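Local coordinates for protein anti-sigma-I factor RsgI2 (Clostridium thermocellum, PDB 4B9P) that probably senses cellulose outside the cell through its family 3 carbohydrate-binding module and, on binding polysaccharide, releases the sigma factor SigI2 that it otherwise inhibits, at residues I27-N31 / L99-V105. Residues are numbered along the deposited sequence.
Sequences IKLIN and LNPGEYV
Antiparallel pairing joins the end of strand 25-31 to the start of strand 104-111, inner neighbours in a five-stranded sheet, and continues as a bulge into the preceding turn. Leu-29 and Val-105 form a hydrogen-bonded pair (Leu-29 N to Val-105 O 2.8 Å, Val-105 N to Leu-29 O 2.9 Å), Ile-30 and Tyr-104 a non-hydrogen-bonded one (CA to CA 4.3 Å). Asn-31 then faces Gly-102 and Glu-103 in a G1 beta bulge: Asn-31 N donates to Glu-103 O (3.0 Å), Gly-102 N to Asn-31 O (2.8 Å). Gly-102 is third in the type II turn Asn-100 to Glu-103; at its phi/psi of 93/-10 a CB would jam against Pro-101 O. In this family 3 carbohydrate-binding beta-sandwich, Leu-29 and Val-105 face the interior, Val-105 touching Phe-92 of the other sheet. On the face of Ile-30, the all-trans Lys-28 extends over the Tyr-104 ring, NZ 4.4 Å from its centroid (cation-pi). The Asn-31 side chain (chi1 t) donates from ND2 to Leu-99 O (2.9 Å), just before the turn.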
ATOM      1  N   ILE A  27       3.465   5.530  -1.558  1.00 16.54           N
ATOM      2  CA  ILE A  27       3.022   5.921  -0.236  1.00 17.72           C
ATOM      3  C   ILE A  27       4.147   6.614   0.508  1.00 17.87           C
ATOM      4  O   ILE A  27       5.306   6.220   0.403  1.00 19.14           O
ATOM      5  CB  ILE A  27       2.548   4.651   0.506  1.00 20.24           C
ATOM      6  CG1 ILE A  27       1.286   4.071  -0.197  1.00 21.50           C
ATOM      7  CG2 ILE A  27       2.256   4.918   1.939  1.00 24.15           C
ATOM      8  CD1 ILE A  27       0.922   2.618   0.210  1.00 23.15           C
ATOM      9  N   LYS A  28       3.789   7.636   1.274  1.00 18.12           N
ATOM     10  CA  LYS A  28       4.726   8.348   2.130  1.00 18.81           C
ATOM     11  C   LYS A  28       4.094   8.412   3.518  1.00 17.18           C
ATOM     12  O   LYS A  28       3.003   8.994   3.672  1.00 19.61           O
ATOM     13  CB  LYS A  28       5.010   9.731   1.564  1.00 21.10           C
ATOM     14  CG  LYS A  28       6.030  10.547   2.277  1.00 24.38           C
ATOM     15  CD  LYS A  28       6.371  11.819   1.459  1.00 26.18           C
ATOM     16  CE  LYS A  28       7.248  12.759   2.229  1.00 33.44           C
ATOM     17  NZ  LYS A  28       7.506  14.061   1.543  1.00 35.61           N
ATOM     18  N   LEU A  29       4.738   7.784   4.485  1.00 18.15           N
ATOM     19  CA  LEU A  29       4.267   7.791   5.859  1.00 19.06           C
ATOM     20  C   LEU A  29       5.114   8.750   6.651  1.00 19.26           C
ATOM     21  O   LEU A  29       6.349   8.593   6.694  1.00 20.09           O
ATOM     22  CB  LEU A  29       4.454   6.413   6.463  1.00 20.73           C
ATOM     23  CG  LEU A  29       4.204   6.234   7.951  1.00 22.60           C
ATOM     24  CD1 LEU A  29       2.737   6.447   8.268  1.00 26.58           C
ATOM     25  CD2 LEU A  29       4.695   4.861   8.426  1.00 26.38           C
ATOM     26  N   ILE A  30       4.473   9.729   7.257  1.00 18.79           N
ATOM     27  CA  ILE A  30       5.187  10.806   7.940  1.00 18.97           C
ATOM     28  C   ILE A  30       4.846  10.817   9.413  1.00 18.10           C
ATOM     29  O   ILE A  30       3.675  10.750   9.783  1.00 19.66           O
ATOM     30  CB  ILE A  30       4.859  12.208   7.349  1.00 19.79           C
ATOM     31  CG1 ILE A  30       5.072  12.186   5.831  1.00 23.32           C
ATOM     32  CG2 ILE A  30       5.685  13.285   8.038  1.00 22.39           C
ATOM     33  CD1 ILE A  30       3.943  12.842   5.081  1.00 27.93           C
ATOM     34  N   ASN A  31       5.866  10.910  10.261  1.00 19.04           N
ATOM     35  CA  ASN A  31       5.623  11.045  11.676  1.00 18.41           C
ATOM     36  C   ASN A  31       5.438  12.535  11.988  1.00 20.08           C
ATOM     37  O   ASN A  31       6.388  13.327  11.951  1.00 21.26           O
ATOM     38  CB  ASN A  31       6.798  10.457  12.454  1.00 20.60           C
ATOM     39  CG  ASN A  31       6.549  10.432  13.965  1.00 19.97           C
ATOM     40  OD1 ASN A  31       5.672  11.163  14.456  1.00 20.89           O
ATOM     41  ND2 ASN A  31       7.300   9.615  14.693  1.00 21.10           N
ATOM     42  N   LEU A  99      11.017   5.455  13.424  1.00 24.02           N
ATOM     43  CA  LEU A  99      10.664   6.636  12.665  1.00 22.91           C
ATOM     44  C   LEU A  99      10.481   7.751  13.677  1.00 23.36           C
ATOM     45  O   LEU A  99       9.495   7.786  14.421  1.00 23.27           O
ATOM     46  CB  LEU A  99       9.377   6.368  11.892  1.00 22.74           C
ATOM     47  CG  LEU A  99       9.074   7.456  10.873  1.00 23.78           C
ATOM     48  CD1 LEU A  99      10.133   7.488   9.734  1.00 26.25           C
ATOM     49  CD2 LEU A  99       7.677   7.261  10.314  1.00 25.80           C
ATOM     50  N   ASN A 100      11.445   8.661  13.731  1.00 24.06           N
ATOM     51  CA  ASN A 100      11.340   9.773  14.658  1.00 24.25           C
ATOM     52  C   ASN A 100      10.427  10.859  14.174  1.00 22.13           C
ATOM     53  O   ASN A 100      10.172  10.967  12.979  1.00 21.24           O
ATOM     54  CB  ASN A 100      12.726  10.333  14.959  1.00 27.74           C
ATOM     55  CG  ASN A 100      13.510   9.421  15.883  1.00 33.10           C
ATOM     56  OD1 ASN A 100      12.995   8.971  16.909  1.00 35.05           O
ATOM     57  ND2 ASN A 100      14.721   9.083  15.491  1.00 38.52           N
ATOM     58  N   PRO A 101       9.953  11.716  15.099  1.00 21.45           N
ATOM     59  CA  PRO A 101       9.123  12.854  14.679  1.00 21.33           C
ATOM     60  C   PRO A 101       9.821  13.696  13.596  1.00 20.45           C
ATOM     61  O   PRO A 101      10.991  14.041  13.719  1.00 22.66           O
ATOM     62  CB  PRO A 101       8.927  13.630  15.995  1.00 23.51           C
ATOM     63  CG  PRO A 101       8.948  12.546  17.026  1.00 23.27           C
ATOM     64  CD  PRO A 101      10.012  11.595  16.565  1.00 22.95           C
ATOM     65  N   GLY A 102       9.085  14.004  12.532  1.00 20.97           N
ATOM     66  CA  GLY A 102       9.610  14.789  11.434  1.00 21.74           C
ATOM     67  C   GLY A 102      10.196  13.926  10.312  1.00 22.77           C
ATOM     68  O   GLY A 102      10.531  14.441   9.241  1.00 24.16           O
ATOM     69  N   GLU A 103      10.345  12.625  10.536  1.00 20.61           N
ATOM     70  CA  GLU A 103      10.906  11.759   9.513  1.00 20.90           C
ATOM     71  C   GLU A 103       9.799  11.083   8.743  1.00 19.59           C
ATOM     72  O   GLU A 103       8.656  11.034   9.186  1.00 19.79           O
ATOM     73  CB  GLU A 103      11.841  10.714  10.134  1.00 22.65           C
ATOM     74  CG  GLU A 103      13.038  11.349  10.812  1.00 27.70           C
ATOM     75  CD  GLU A 103      14.066  10.331  11.258  1.00 35.71           C
ATOM     76  OE1 GLU A 103      13.662   9.180  11.630  1.00 38.65           O
ATOM     77  OE2 GLU A 103      15.267  10.702  11.247  1.00 40.46           O
ATOM     78  N   TYR A 104      10.163  10.535   7.589  1.00 20.01           N
ATOM     79  CA  TYR A 104       9.193   9.835   6.769  1.00 18.58           C
ATOM     80  C   TYR A 104       9.785   8.626   6.098  1.00 18.39           C
ATOM     81  O   TYR A 104      11.013   8.534   5.914  1.00 20.62           O
ATOM     82  CB  TYR A 104       8.574  10.786   5.719  1.00 21.31           C
ATOM     83  CG  TYR A 104       9.520  11.102   4.605  1.00 25.27           C
ATOM     84  CD1 TYR A 104       9.585  10.311   3.464  1.00 24.54           C
ATOM     85  CD2 TYR A 104      10.362  12.194   4.691  1.00 30.47           C
ATOM     86  CE1 TYR A 104      10.465  10.587   2.449  1.00 29.61           C
ATOM     87  CE2 TYR A 104      11.237  12.495   3.675  1.00 33.91           C
ATOM     88  CZ  TYR A 104      11.285  11.690   2.556  1.00 34.20           C
ATOM     89  OH  TYR A 104      12.161  12.008   1.550  1.00 38.70           O
ATOM     90  N   VAL A 105       8.907   7.709   5.712  0.62 18.81           N
ATOM     91  CA  VAL A 105       9.290   6.619   4.823  0.62 19.55           C
ATOM     92  C   VAL A 105       8.471   6.734   3.550  0.62 18.12           C
ATOM     93  O   VAL A 105       7.253   6.963   3.597  0.62 17.66           O
ATOM     94  CB  VAL A 105       9.071   5.209   5.449  0.62 19.90           C
ATOM     95  CG1 VAL A 105       9.462   4.105   4.425  0.62 22.01           C
ATOM     96  CG2 VAL A 105       9.885   5.088   6.710  0.62 20.35           C
TER